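Local coordinates for DUF115 domain-containing protein (Magnetospirillum magneticum AMB-1, PDB 5MU5), which is a Maf glycosyltransferase involved in bacterial flagella formation, probably acting by attaching sugar to flagellin, at residues H78-A83 with I205-T210; G120-V125 with R200-I205; H272-I277 with L509-T514; N294-V299 with S513-K518. All blocks are in the same frame, centred on the assembly; numbering follows the deposited sequence.

Contact 1 (H78-A83 with I205-T210); sequences HRISAA and IVVDWT
The guanidinium of R79 lies flat on the indole of W209, the planes 8° apart. R79 CG sits 3.7 Å above the centroid of the W209 six-membered ring, a CH-pi contact. R79 CZ lies 4.0 Å from the centroid of the five-membered ring, over the same face, which makes the stack a cation-pi pair. A bend at chi2 (-81°) places CD above the middle of the indole. R79 NH1, donating in the guanidinium plane, reaches W209 O at 2.8 Å, so R79 holds both the ring and the carbonyl of one residue; G120 O and D142 take further N-H groups of the guanidinium, and E118 O accepts from W209 NE1. I80 N donates to T210 O at 3.1 Å and W209 N to I80 O at 2.8 Å. The side chains of I80 and T210 run side by side, with I80 CG1 3.8 Å from T210 CB. V207 to T210 form a type II turn with W209 at positive phi (71°), closed by T210 N donating to V207 O. I80 packs against F228, M229 and A232 of helix 219-235, D208 pairs with K610 and R611 just past helix 589-609, and T210 leads into strand 211-214.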
loop_
_atom_site.group_PDB
_atom_site.type_symbol
_atom_site.label_atom_id
_atom_site.label_comp_id
_atom_site.label_asym_id
_atom_site.label_seq_id
_atom_site.Cartn_x
_atom_site.Cartn_y
_atom_site.Cartn_z
ATOM N N HIS A 78 -6.936 -11.919 22.910
ATOM C CA HIS A 78 -7.981 -11.069 22.317
ATOM C C HIS A 78 -7.447 -9.684 21.890
ATOM O O HIS A 78 -8.148 -8.679 21.979
ATOM C CB HIS A 78 -9.111 -10.921 23.352
ATOM C CG HIS A 78 -9.463 -12.214 24.030
ATOM N ND1 HIS A 78 -10.048 -13.269 23.358
ATOM C CD2 HIS A 78 -9.263 -12.642 25.301
ATOM C CE1 HIS A 78 -10.215 -14.279 24.192
ATOM N NE2 HIS A 78 -9.750 -13.924 25.378
ATOM N N ARG A 79 -6.196 -9.668 21.436
ATOM C CA ARG A 79 -5.474 -8.465 21.081
ATOM C C ARG A 79 -4.546 -8.726 19.907
ATOM O O ARG A 79 -4.090 -9.850 19.712
ATOM C CB ARG A 79 -4.571 -8.060 22.253
ATOM C CG ARG A 79 -5.291 -7.707 23.539
ATOM C CD ARG A 79 -5.804 -6.289 23.489
ATOM N NE ARG A 79 -6.437 -5.923 24.742
ATOM C CZ ARG A 79 -6.845 -4.698 25.048
ATOM N NH1 ARG A 79 -6.659 -3.702 24.219
ATOM N NH2 ARG A 79 -7.409 -4.457 26.204
ATOM N N ILE A 80 -4.252 -7.677 19.152
ATOM C CA ILE A 80 -3.157 -7.709 18.197
ATOM C C ILE A 80 -1.883 -7.508 19.027
ATOM O O ILE A 80 -1.851 -6.643 19.895
ATOM C CB ILE A 80 -3.282 -6.568 17.161
ATOM C CG1 ILE A 80 -4.560 -6.711 16.318
ATOM C CG2 ILE A 80 -2.070 -6.497 16.254
ATOM C CD1 ILE A 80 -4.685 -7.995 15.530
ATOM N N SER A 81 -0.854 -8.316 18.774
ATOM C CA SER A 81 0.476 -8.163 19.390
ATOM C C SER A 81 1.537 -8.089 18.297
ATOM O O SER A 81 2.176 -9.103 17.971
ATOM C CB SER A 81 0.805 -9.330 20.310
ATOM O OG SER A 81 -0.181 -9.447 21.318
ATOM N N ALA A 82 1.728 -6.887 17.745
ATOM C CA ALA A 82 2.714 -6.654 16.670
ATOM C C ALA A 82 4.055 -6.104 17.182
ATOM O O ALA A 82 4.149 -4.914 17.480
ATOM C CB ALA A 82 2.130 -5.704 15.623
ATOM N N ALA A 83 5.085 -6.955 17.264
ATOM C CA ALA A 83 6.438 -6.501 17.655
ATOM C C ALA A 83 6.974 -5.533 16.580
ATOM O O ALA A 83 6.560 -5.617 15.424
ATOM C CB ALA A 83 7.379 -7.680 17.854
ATOM N N ILE A 205 -0.855 2.906 11.646
ATOM C CA ILE A 205 0.406 2.542 12.238
ATOM C C ILE A 205 0.365 1.951 13.664
ATOM O O ILE A 205 1.253 1.184 14.015
ATOM C CB ILE A 205 1.395 3.722 12.136
ATOM C CG1 ILE A 205 2.809 3.178 11.953
ATOM C CG2 ILE A 205 1.250 4.677 13.324
ATOM C CD1 ILE A 205 2.969 2.179 10.818
ATOM N N VAL A 206 -0.655 2.271 14.460
ATOM C CA VAL A 206 -0.681 1.812 15.849
ATOM C C VAL A 206 -1.681 0.718 16.096
ATOM O O VAL A 206 -2.491 0.801 17.022
ATOM C CB VAL A 206 -0.921 2.951 16.866
ATOM C CG1 VAL A 206 0.292 3.864 16.908
ATOM C CG2 VAL A 206 -2.181 3.745 16.551
ATOM N N VAL A 207 -1.599 -0.344 15.309
ATOM C CA VAL A 207 -2.503 -1.463 15.532
ATOM C C VAL A 207 -2.150 -2.256 16.770
ATOM O O VAL A 207 -2.942 -3.064 17.195
ATOM C CB VAL A 207 -2.562 -2.449 14.345
ATOM C CG1 VAL A 207 -3.277 -1.792 13.183
ATOM C CG2 VAL A 207 -1.172 -2.966 13.961
ATOM N N ASP A 208 -0.964 -2.048 17.337
ATOM C CA ASP A 208 -0.568 -2.822 18.508
ATOM C C ASP A 208 -1.588 -2.730 19.653
ATOM O O ASP A 208 -2.006 -1.657 20.036
ATOM C CB ASP A 208 0.812 -2.422 19.013
ATOM C CG ASP A 208 1.191 -3.171 20.273
ATOM O OD1 ASP A 208 1.388 -4.393 20.212
ATOM O OD2 ASP A 208 1.273 -2.549 21.343
ATOM N N TRP A 209 -1.974 -3.889 20.176
ATOM C CA TRP A 209 -2.852 -4.006 21.340
ATOM C C TRP A 209 -4.286 -3.605 21.034
ATOM O O TRP A 209 -5.059 -3.264 21.936
ATOM C CB TRP A 209 -2.285 -3.253 22.537
ATOM C CG TRP A 209 -2.626 -3.851 23.890
ATOM C CD1 TRP A 209 -3.267 -3.230 24.929
ATOM C CD2 TRP A 209 -2.340 -5.185 24.337
ATOM N NE1 TRP A 209 -3.395 -4.098 25.992
ATOM C CE2 TRP A 209 -2.829 -5.303 25.647
ATOM C CE3 TRP A 209 -1.697 -6.281 23.762
ATOM C CZ2 TRP A 209 -2.698 -6.474 26.383
ATOM C CZ3 TRP A 209 -1.578 -7.449 24.500
ATOM C CH2 TRP A 209 -2.078 -7.537 25.779
ATOM N N THR A 210 -4.640 -3.657 19.754
ATOM C CA THR A 210 -6.016 -3.491 19.315
ATOM C C THR A 210 -6.879 -4.586 19.972
ATOM O O THR A 210 -6.566 -5.770 19.898
ATOM C CB THR A 210 -6.103 -3.611 17.769
ATOM O OG1 THR A 210 -5.400 -2.517 17.151
ATOM C CG2 THR A 210 -7.553 -3.633 17.274
#

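Contact 2 (G120-V125 with R200-I205); sequences GGFHMV and RCCCPI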
loop_
_atom_site.group_PDB
_atom_site.type_symbol
_atom_site.label_atom_id
_atom_site.label_comp_id
_atom_site.label_asym_id
_atom_site.label_seq_id
_atom_site.Cartn_x
_atom_site.Cartn_y
_atom_site.Cartn_z
ATOM N N GLY A 120 -5.930 -0.842 26.906
ATOM C CA GLY A 120 -5.728 0.347 26.086
ATOM C C GLY A 120 -5.815 0.053 24.599
ATOM O O GLY A 120 -6.698 -0.686 24.158
ATOM N N GLY A 121 -4.899 0.622 23.824
ATOM C CA GLY A 121 -4.895 0.446 22.373
ATOM C C GLY A 121 -5.735 1.502 21.667
ATOM O O GLY A 121 -6.824 1.895 22.149
ATOM N N PHE A 122 -5.225 1.958 20.524
ATOM C CA PHE A 122 -5.850 3.014 19.755
ATOM C C PHE A 122 -7.152 2.548 19.144
ATOM O O PHE A 122 -8.159 3.249 19.238
ATOM C CB PHE A 122 -4.919 3.474 18.643
ATOM C CG PHE A 122 -5.398 4.690 17.915
ATOM C CD1 PHE A 122 -6.345 4.586 16.914
ATOM C CD2 PHE A 122 -4.886 5.935 18.220
ATOM C CE1 PHE A 122 -6.798 5.706 16.232
ATOM C CE2 PHE A 122 -5.316 7.059 17.538
ATOM C CZ PHE A 122 -6.284 6.949 16.549
ATOM N N HIS A 123 -7.117 1.355 18.536
ATOM C CA HIS A 123 -8.251 0.802 17.806
ATOM C C HIS A 123 -8.967 -0.271 18.582
ATOM O O HIS A 123 -8.368 -1.011 19.361
ATOM C CB HIS A 123 -7.776 0.174 16.505
ATOM C CG HIS A 123 -7.149 1.141 15.552
ATOM N ND1 HIS A 123 -7.904 1.976 14.762
ATOM C CD2 HIS A 123 -5.857 1.375 15.221
ATOM C CE1 HIS A 123 -7.108 2.688 13.985
ATOM N NE2 HIS A 123 -5.857 2.352 14.254
ATOM N N MET A 124 -10.267 -0.343 18.365
ATOM C CA MET A 124 -11.100 -1.410 18.889
ATOM C C MET A 124 -11.905 -1.959 17.738
ATOM O O MET A 124 -12.551 -1.191 17.011
ATOM C CB MET A 124 -12.074 -0.890 19.916
ATOM C CG MET A 124 -13.147 -1.909 20.230
ATOM S SD MET A 124 -13.947 -1.546 21.780
ATOM C CE MET A 124 -12.585 -1.948 22.890
ATOM N N VAL A 125 -11.886 -3.274 17.579
ATOM C CA VAL A 125 -12.630 -3.932 16.503
ATOM C C VAL A 125 -13.679 -4.901 17.054
ATOM O O VAL A 125 -13.349 -5.861 17.727
ATOM C CB VAL A 125 -11.688 -4.700 15.577
ATOM C CG1 VAL A 125 -12.488 -5.424 14.502
ATOM C CG2 VAL A 125 -10.675 -3.768 14.939
ATOM N N ARG A 200 -6.702 1.454 8.021
ATOM C CA ARG A 200 -5.749 2.134 7.170
ATOM C C ARG A 200 -6.012 3.622 7.064
ATOM O O ARG A 200 -5.081 4.407 6.986
ATOM C CB ARG A 200 -5.775 1.526 5.765
ATOM C CG ARG A 200 -4.818 2.194 4.784
ATOM C CD ARG A 200 -4.981 1.696 3.356
ATOM N NE ARG A 200 -4.857 0.244 3.263
ATOM C CZ ARG A 200 -5.833 -0.610 2.927
ATOM N NH1 ARG A 200 -7.070 -0.188 2.614
ATOM N NH2 ARG A 200 -5.558 -1.915 2.884
ATOM N N CYS A 201 -7.286 3.998 7.031
ATOM C CA CYS A 201 -7.680 5.398 6.847
ATOM C C CYS A 201 -7.756 6.214 8.131
ATOM O O CYS A 201 -7.683 7.435 8.106
ATOM C CB CYS A 201 -9.039 5.460 6.166
ATOM S SG CYS A 201 -8.926 4.956 4.447
ATOM N N CYS A 202 -7.933 5.539 9.252
ATOM C CA CYS A 202 -8.002 6.217 10.516
ATOM C C CYS A 202 -6.614 6.404 11.077
ATOM O O CYS A 202 -6.207 7.526 11.324
ATOM C CB CYS A 202 -8.851 5.429 11.488
ATOM S SG CYS A 202 -8.877 6.211 13.101
ATOM N N CYS A 203 -5.888 5.315 11.296
ATOM C CA CYS A 203 -4.531 5.420 11.806
ATOM C C CYS A 203 -3.814 4.075 11.744
ATOM O O CYS A 203 -3.710 3.353 12.747
ATOM C CB CYS A 203 -4.571 5.888 13.240
ATOM S SG CYS A 203 -2.956 6.465 13.708
ATOM N N PRO A 204 -3.291 3.735 10.570
ATOM C CA PRO A 204 -2.846 2.363 10.373
ATOM C C PRO A 204 -1.675 1.945 11.260
ATOM O O PRO A 204 -1.528 0.767 11.610
ATOM C CB PRO A 204 -2.392 2.357 8.911
ATOM C CG PRO A 204 -2.005 3.763 8.645
ATOM C CD PRO A 204 -2.910 4.624 9.462
ATOM N N ILE A 205 -0.855 2.906 11.646
ATOM C CA ILE A 205 0.406 2.542 12.238
ATOM C C ILE A 205 0.365 1.951 13.664
ATOM O O ILE A 205 1.253 1.184 14.015
ATOM C CB ILE A 205 1.395 3.722 12.136
ATOM C CG1 ILE A 205 2.809 3.178 11.953
ATOM C CG2 ILE A 205 1.250 4.677 13.324
ATOM C CD1 ILE A 205 2.969 2.179 10.818
#
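H123 reaches from its strand to C203, just past the end of helix 188-202. Its CB points toward the helix end, and chi1 of -63° sets CG beside the backbone N, with the ring directed at C203. Over the middle of one imidazole face lies F122 CD1. H123 CD2 stays 3.8 Å from C203 O, while H123 CE1 is 4.0 Å from C202 SG and has C203 N near the ring plane. At the tip, H123 NE2 donates to C203 O at 2.8 Å in a nearly straight bond (169°), in the imidazole plane but from above the carbonyl plane. On the other nitrogen, H123 ND1 is hydrogen-bonded to H148 NE2. A leucine in place of H123 would probably leave C203 O without this donor and H148 without its mate. F122 sits among the cysteine sulfurs: C203 SG lies over a ring face, 4.6 Å from the F122 centroid, whereas C202 SG meets the edge, 3.8 Å from F122 CE1. All four touching residues are buried. Strand 123-127 runs between strands 146-150 and 211-214 in a four-stranded parallel sheet of Rossmann-like order 3-2-1-4, and helix 568-579 packs on F122 through N569 and L573 and on C203 through M572 and S576.

Contact 3 (H272-I277 with L509-T514); sequences HTPVFI and LRLKST
P274 presses its ring against S513 and L511 in the tightest part of this contact. P274 CD is 3.3 Å from S513 OG and 3.5 Å from S513 CB, a close van der Waals fit; the hydroxyl itself is bonded to R297 O. The chi1 of S513 (51°) sets OG between its own backbone N and carbonyl carbon, where it faces P274 CD. Next to it, P274 CG meets L511 CD2 at 3.8 Å, the two side chains crossing obliquely. Farther along, the packing is sparser: F276 reaches tip to tip toward both leucines, its CZ 3.9 Å from L511 CD1 and 4.1 Å from L509 CD1. No hydrogen bond joins the two segments, so apolar surface carries the contact. L509, L511 and S513 aim inward, whereas R510 and K512, which alternate with them, are exposed. K512 leads away from the strand, and R510 folds back so that its NH1 donates to L509 O at 3.2 Å and also to Q507 O. F276 meets F412 edge-to-face and rests on I291 and N294 of helix 284-294. Its strand, 275-278, lies between 299-303 and 408-412 in the large mixed sheet, so the loop before helix 515-528 lines the start of a central strand.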
loop_
_atom_site.group_PDB
_atom_site.type_symbol
_atom_site.label_atom_id
_atom_site.label_comp_id
_atom_site.label_asym_id
_atom_site.label_seq_id
_atom_site.Cartn_x
_atom_site.Cartn_y
_atom_site.Cartn_z
ATOM N N HIS A 272 -2.887 -1.204 -34.399
ATOM C CA HIS A 272 -3.082 -2.583 -34.813
ATOM C C HIS A 272 -1.807 -3.422 -34.956
ATOM O O HIS A 272 -1.902 -4.619 -35.096
ATOM C CB HIS A 272 -3.904 -2.628 -36.095
ATOM C CG HIS A 272 -5.304 -2.132 -35.910
ATOM N ND1 HIS A 272 -5.740 -0.925 -36.415
ATOM C CD2 HIS A 272 -6.356 -2.665 -35.243
ATOM C CE1 HIS A 272 -7.003 -0.738 -36.073
ATOM N NE2 HIS A 272 -7.401 -1.779 -35.362
ATOM N N THR A 273 -0.630 -2.824 -34.921
ATOM C CA THR A 273 0.589 -3.622 -34.951
ATOM C C THR A 273 0.664 -4.418 -33.646
ATOM O O THR A 273 0.442 -3.869 -32.570
ATOM C CB THR A 273 1.857 -2.753 -35.052
ATOM O OG1 THR A 273 1.758 -1.912 -36.194
ATOM C CG2 THR A 273 3.099 -3.609 -35.211
ATOM N N PRO A 274 0.962 -5.715 -33.738
ATOM C CA PRO A 274 1.084 -6.446 -32.489
ATOM C C PRO A 274 2.351 -6.075 -31.749
ATOM O O PRO A 274 3.302 -5.606 -32.344
ATOM C CB PRO A 274 1.119 -7.921 -32.914
ATOM C CG PRO A 274 1.285 -7.932 -34.375
ATOM C CD PRO A 274 1.206 -6.543 -34.920
ATOM N N VAL A 275 2.348 -6.297 -30.452
ATOM C CA VAL A 275 3.509 -6.051 -29.635
ATOM C C VAL A 275 3.934 -7.352 -28.942
ATOM O O VAL A 275 3.097 -8.144 -28.491
ATOM C CB VAL A 275 3.246 -4.903 -28.629
ATOM C CG1 VAL A 275 2.299 -5.341 -27.530
ATOM C CG2 VAL A 275 4.557 -4.441 -28.019
ATOM N N PHE A 276 5.248 -7.576 -28.916
ATOM C CA PHE A 276 5.850 -8.684 -28.212
ATOM C C PHE A 276 6.478 -8.146 -26.952
ATOM O O PHE A 276 7.392 -7.319 -27.030
ATOM C CB PHE A 276 6.951 -9.360 -29.015
ATOM C CG PHE A 276 6.482 -10.056 -30.240
ATOM C CD1 PHE A 276 5.121 -10.236 -30.514
ATOM C CD2 PHE A 276 7.406 -10.568 -31.107
ATOM C CE1 PHE A 276 4.724 -10.906 -31.637
ATOM C CE2 PHE A 276 7.006 -11.239 -32.239
ATOM C CZ PHE A 276 5.674 -11.406 -32.508
ATOM N N ILE A 277 5.966 -8.598 -25.809
ATOM C CA ILE A 277 6.468 -8.195 -24.501
ATOM C C ILE A 277 7.335 -9.324 -24.023
ATOM O O ILE A 277 6.869 -10.443 -23.897
ATOM C CB ILE A 277 5.315 -7.916 -23.540
ATOM C CG1 ILE A 277 4.607 -6.640 -23.999
ATOM C CG2 ILE A 277 5.830 -7.732 -22.123
ATOM C CD1 ILE A 277 3.181 -6.523 -23.551
ATOM N N LEU A 509 1.594 -19.006 -33.693
ATOM C CA LEU A 509 1.487 -17.568 -33.874
ATOM C C LEU A 509 1.498 -17.193 -35.348
ATOM O O LEU A 509 2.412 -17.568 -36.054
ATOM C CB LEU A 509 2.643 -16.885 -33.148
ATOM C CG LEU A 509 2.799 -15.368 -33.231
ATOM C CD1 LEU A 509 3.469 -14.840 -31.967
ATOM C CD2 LEU A 509 3.584 -14.946 -34.463
ATOM N N ARG A 510 0.469 -16.480 -35.804
ATOM C CA ARG A 510 0.403 -15.933 -37.174
ATOM C C ARG A 510 -0.032 -14.488 -37.027
ATOM O O ARG A 510 -1.067 -14.216 -36.429
ATOM C CB ARG A 510 -0.643 -16.637 -38.056
ATOM C CG ARG A 510 -0.405 -18.109 -38.358
ATOM C CD ARG A 510 0.843 -18.357 -39.208
ATOM N NE ARG A 510 1.011 -19.779 -39.511
ATOM C CZ ARG A 510 1.453 -20.702 -38.654
ATOM N NH1 ARG A 510 1.780 -20.389 -37.399
ATOM N NH2 ARG A 510 1.562 -21.963 -39.049
ATOM N N LEU A 511 0.732 -13.565 -37.583
ATOM C CA LEU A 511 0.407 -12.153 -37.485
ATOM C C LEU A 511 -0.221 -11.663 -38.781
ATOM O O LEU A 511 0.037 -12.208 -39.837
ATOM C CB LEU A 511 1.666 -11.354 -37.179
ATOM C CG LEU A 511 2.449 -11.803 -35.945
ATOM C CD1 LEU A 511 3.709 -10.951 -35.830
ATOM C CD2 LEU A 511 1.605 -11.713 -34.683
ATOM N N LYS A 512 -1.042 -10.625 -38.689
ATOM C CA LYS A 512 -1.685 -10.027 -39.855
ATOM C C LYS A 512 -0.976 -8.730 -40.260
ATOM O O LYS A 512 -1.364 -8.081 -41.217
ATOM C CB LYS A 512 -3.152 -9.719 -39.528
ATOM C CG LYS A 512 -3.978 -10.945 -39.163
ATOM C CD LYS A 512 -5.270 -10.563 -38.447
ATOM C CE LYS A 512 -6.033 -11.799 -37.978
ATOM N NZ LYS A 512 -6.842 -11.487 -36.767
ATOM N N SER A 513 0.070 -8.355 -39.539
ATOM C CA SER A 513 0.725 -7.067 -39.754
ATOM C C SER A 513 1.800 -7.100 -40.832
ATOM O O SER A 513 2.183 -8.152 -41.299
ATOM C CB SER A 513 1.356 -6.613 -38.445
ATOM O OG SER A 513 2.158 -7.661 -37.927
ATOM N N THR A 514 2.288 -5.917 -41.182
ATOM C CA THR A 514 3.378 -5.730 -42.137
ATOM C C THR A 514 4.438 -4.781 -41.577
ATOM O O THR A 514 4.184 -4.057 -40.593
ATOM C CB THR A 514 2.857 -5.076 -43.419
ATOM O OG1 THR A 514 2.430 -3.737 -43.131
ATOM C CG2 THR A 514 1.694 -5.868 -43.990
#

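Contact 4 (N294-V299 with S513-K518); sequences NQDRAV and STPDMK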
loop_
_atom_site.group_PDB
_atom_site.type_symbol
_atom_site.label_atom_id
_atom_site.label_comp_id
_atom_site.label_asym_id
_atom_site.label_seq_id
_atom_site.Cartn_x
_atom_site.Cartn_y
_atom_site.Cartn_z
ATOM N N ASN A 294 9.635 -12.598 -36.776
ATOM C CA ASN A 294 8.543 -11.638 -36.800
ATOM C C ASN A 294 8.907 -10.207 -36.393
ATOM O O ASN A 294 8.065 -9.327 -36.468
ATOM C CB ASN A 294 7.405 -12.150 -35.913
ATOM C CG ASN A 294 6.642 -13.274 -36.561
ATOM O OD1 ASN A 294 5.747 -13.041 -37.369
ATOM N ND2 ASN A 294 6.985 -14.507 -36.210
ATOM N N GLN A 295 10.147 -9.960 -35.988
ATOM C CA GLN A 295 10.498 -8.649 -35.460
ATOM C C GLN A 295 10.314 -7.528 -36.465
ATOM O O GLN A 295 10.152 -6.367 -36.069
ATOM C CB GLN A 295 11.922 -8.613 -34.906
ATOM C CG GLN A 295 13.008 -8.608 -35.958
ATOM C CD GLN A 295 14.374 -8.531 -35.328
ATOM O OE1 GLN A 295 14.643 -7.648 -34.531
ATOM N NE2 GLN A 295 15.246 -9.461 -35.677
ATOM N N ASP A 296 10.323 -7.859 -37.750
ATOM C CA ASP A 296 10.096 -6.848 -38.781
ATOM C C ASP A 296 8.654 -6.277 -38.805
ATOM O O ASP A 296 8.451 -5.142 -39.277
ATOM C CB ASP A 296 10.519 -7.366 -40.164
ATOM C CG ASP A 296 9.716 -8.569 -40.613
ATOM O OD1 ASP A 296 9.149 -9.291 -39.751
ATOM O OD2 ASP A 296 9.660 -8.811 -41.841
ATOM N N ARG A 297 7.684 -7.034 -38.282
ATOM C CA ARG A 297 6.286 -6.614 -38.260
ATOM C C ARG A 297 5.596 -6.647 -36.881
ATOM O O ARG A 297 4.362 -6.638 -36.781
ATOM C CB ARG A 297 5.477 -7.410 -39.270
ATOM C CG ARG A 297 5.355 -8.892 -38.979
ATOM C CD ARG A 297 4.726 -9.585 -40.175
ATOM N NE ARG A 297 4.976 -11.020 -40.176
ATOM C CZ ARG A 297 6.142 -11.586 -40.489
ATOM N NH1 ARG A 297 7.196 -10.837 -40.822
ATOM N NH2 ARG A 297 6.261 -12.912 -40.453
ATOM N N ALA A 298 6.386 -6.647 -35.819
ATOM C CA ALA A 298 5.852 -6.520 -34.470
ATOM C C ALA A 298 6.728 -5.583 -33.665
ATOM O O ALA A 298 7.926 -5.482 -33.910
ATOM C CB ALA A 298 5.781 -7.872 -33.790
ATOM N N VAL A 299 6.146 -4.915 -32.677
ATOM C CA VAL A 299 6.935 -4.027 -31.837
ATOM C C VAL A 299 7.520 -4.869 -30.722
ATOM O O VAL A 299 6.782 -5.595 -30.084
ATOM C CB VAL A 299 6.060 -2.886 -31.305
ATOM C CG1 VAL A 299 6.786 -2.086 -30.228
ATOM C CG2 VAL A 299 5.648 -2.014 -32.487
ATOM N N SER A 513 0.070 -8.355 -39.539
ATOM C CA SER A 513 0.725 -7.067 -39.754
ATOM C C SER A 513 1.800 -7.100 -40.832
ATOM O O SER A 513 2.183 -8.152 -41.299
ATOM C CB SER A 513 1.356 -6.613 -38.445
ATOM O OG SER A 513 2.158 -7.661 -37.927
ATOM N N THR A 514 2.288 -5.917 -41.182
ATOM C CA THR A 514 3.378 -5.730 -42.137
ATOM C C THR A 514 4.438 -4.781 -41.577
ATOM O O THR A 514 4.184 -4.057 -40.593
ATOM C CB THR A 514 2.857 -5.076 -43.419
ATOM O OG1 THR A 514 2.430 -3.737 -43.131
ATOM C CG2 THR A 514 1.694 -5.868 -43.990
ATOM N N PRO A 515 5.627 -4.751 -42.202
ATOM C CA PRO A 515 6.610 -3.755 -41.752
ATOM C C PRO A 515 6.109 -2.315 -41.884
ATOM O O PRO A 515 6.449 -1.488 -41.050
ATOM C CB PRO A 515 7.814 -3.994 -42.666
ATOM C CG PRO A 515 7.654 -5.386 -43.164
ATOM C CD PRO A 515 6.184 -5.671 -43.207
ATOM N N ASP A 516 5.319 -2.020 -42.915
ATOM C CA ASP A 516 4.736 -0.670 -43.093
ATOM C C ASP A 516 3.800 -0.293 -41.954
ATOM O O ASP A 516 3.844 0.840 -41.459
ATOM C CB ASP A 516 3.982 -0.553 -44.431
ATOM C CG ASP A 516 4.923 -0.431 -45.637
ATOM O OD1 ASP A 516 6.141 -0.620 -45.445
ATOM O OD2 ASP A 516 4.449 -0.139 -46.774
ATOM N N MET A 517 2.953 -1.243 -41.547
ATOM C CA MET A 517 2.024 -1.040 -40.446
ATOM C C MET A 517 2.806 -0.725 -39.163
ATOM O O MET A 517 2.452 0.202 -38.405
ATOM C CB MET A 517 1.149 -2.287 -40.256
ATOM C CG MET A 517 0.026 -2.122 -39.223
ATOM S SD MET A 517 -0.936 -3.630 -38.888
ATOM C CE MET A 517 -1.560 -4.008 -40.543
ATOM N N LYS A 518 3.878 -1.489 -38.940
ATOM C CA LYS A 518 4.762 -1.291 -37.796
ATOM C C LYS A 518 5.351 0.113 -37.810
ATOM O O LYS A 518 5.322 0.798 -36.784
ATOM C CB LYS A 518 5.905 -2.314 -37.783
ATOM C CG LYS A 518 6.834 -2.142 -36.590
ATOM C CD LYS A 518 8.003 -3.113 -36.582
ATOM C CE LYS A 518 8.813 -2.834 -35.337
ATOM N NZ LYS A 518 9.987 -3.722 -35.214
#
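K518 reaches the loop Q295-A298 with its fully extended side chain, and hydrogen bonds to backbone carbonyls dominate the contact. Its NZ donates to Q295 O at 2.8 Å, nearly along the C=O axis (176°), and more weakly to A298 O at 3.0 Å. S513 OG gives a third bond, to R297 O at 2.7 Å, tilted 24° from the carbonyl plane. Of the charged pairs, K518 NZ has a salt bridge to D318, and R297 NH1 meets D296 OD1 at 2.7 Å within the loop. An alanine at K518 would probably leave Q295 O and A298 O without this donor and D318 without its salt-bridge mate. The loop belongs to a beta-alpha-beta crossover, in which strand 275-278, helix 284-294 and parallel strand 299-303 follow one another. Facing it is the first turn of helix 515-528, whose N-cap T514 accepts M517 N on OG1 at 3.0 Å. Van der Waals contacts fill in between: the aliphatic part of R297 lies over the backbone of S513 and T514, with R297 CB 3.6 Å from T514 C. P515 CA makes a CA-H...O contact with D296 O at 3.4 Å, and the side chains of P515 and D296 lie side by side. K518 CG approaches V299 CG2 at 4.3 Å, where the loop enters its strand.

From the N terminus, contact 1 closes the first long loop, bringing the segment after helix 61-71 to the turn before strand 211-214. Contact 2 nests inside that loop and shares I205 with it, tying strand 123-127 to the end of helix 188-202; the two touch, among other places, where V206 packs on F122. The chain then crosses to the other side of the molecule, with contacts 1 and 3 centred about 53 Å apart. There 272-277 and 294-299 follow in order, and both contacts end on 509-518, sharing S513 and T514, so their loops overlap and neither nests. Contacts 3 and 4 join the large mixed sheet, through strands of its MptE-like part, to the start of helix 515-528.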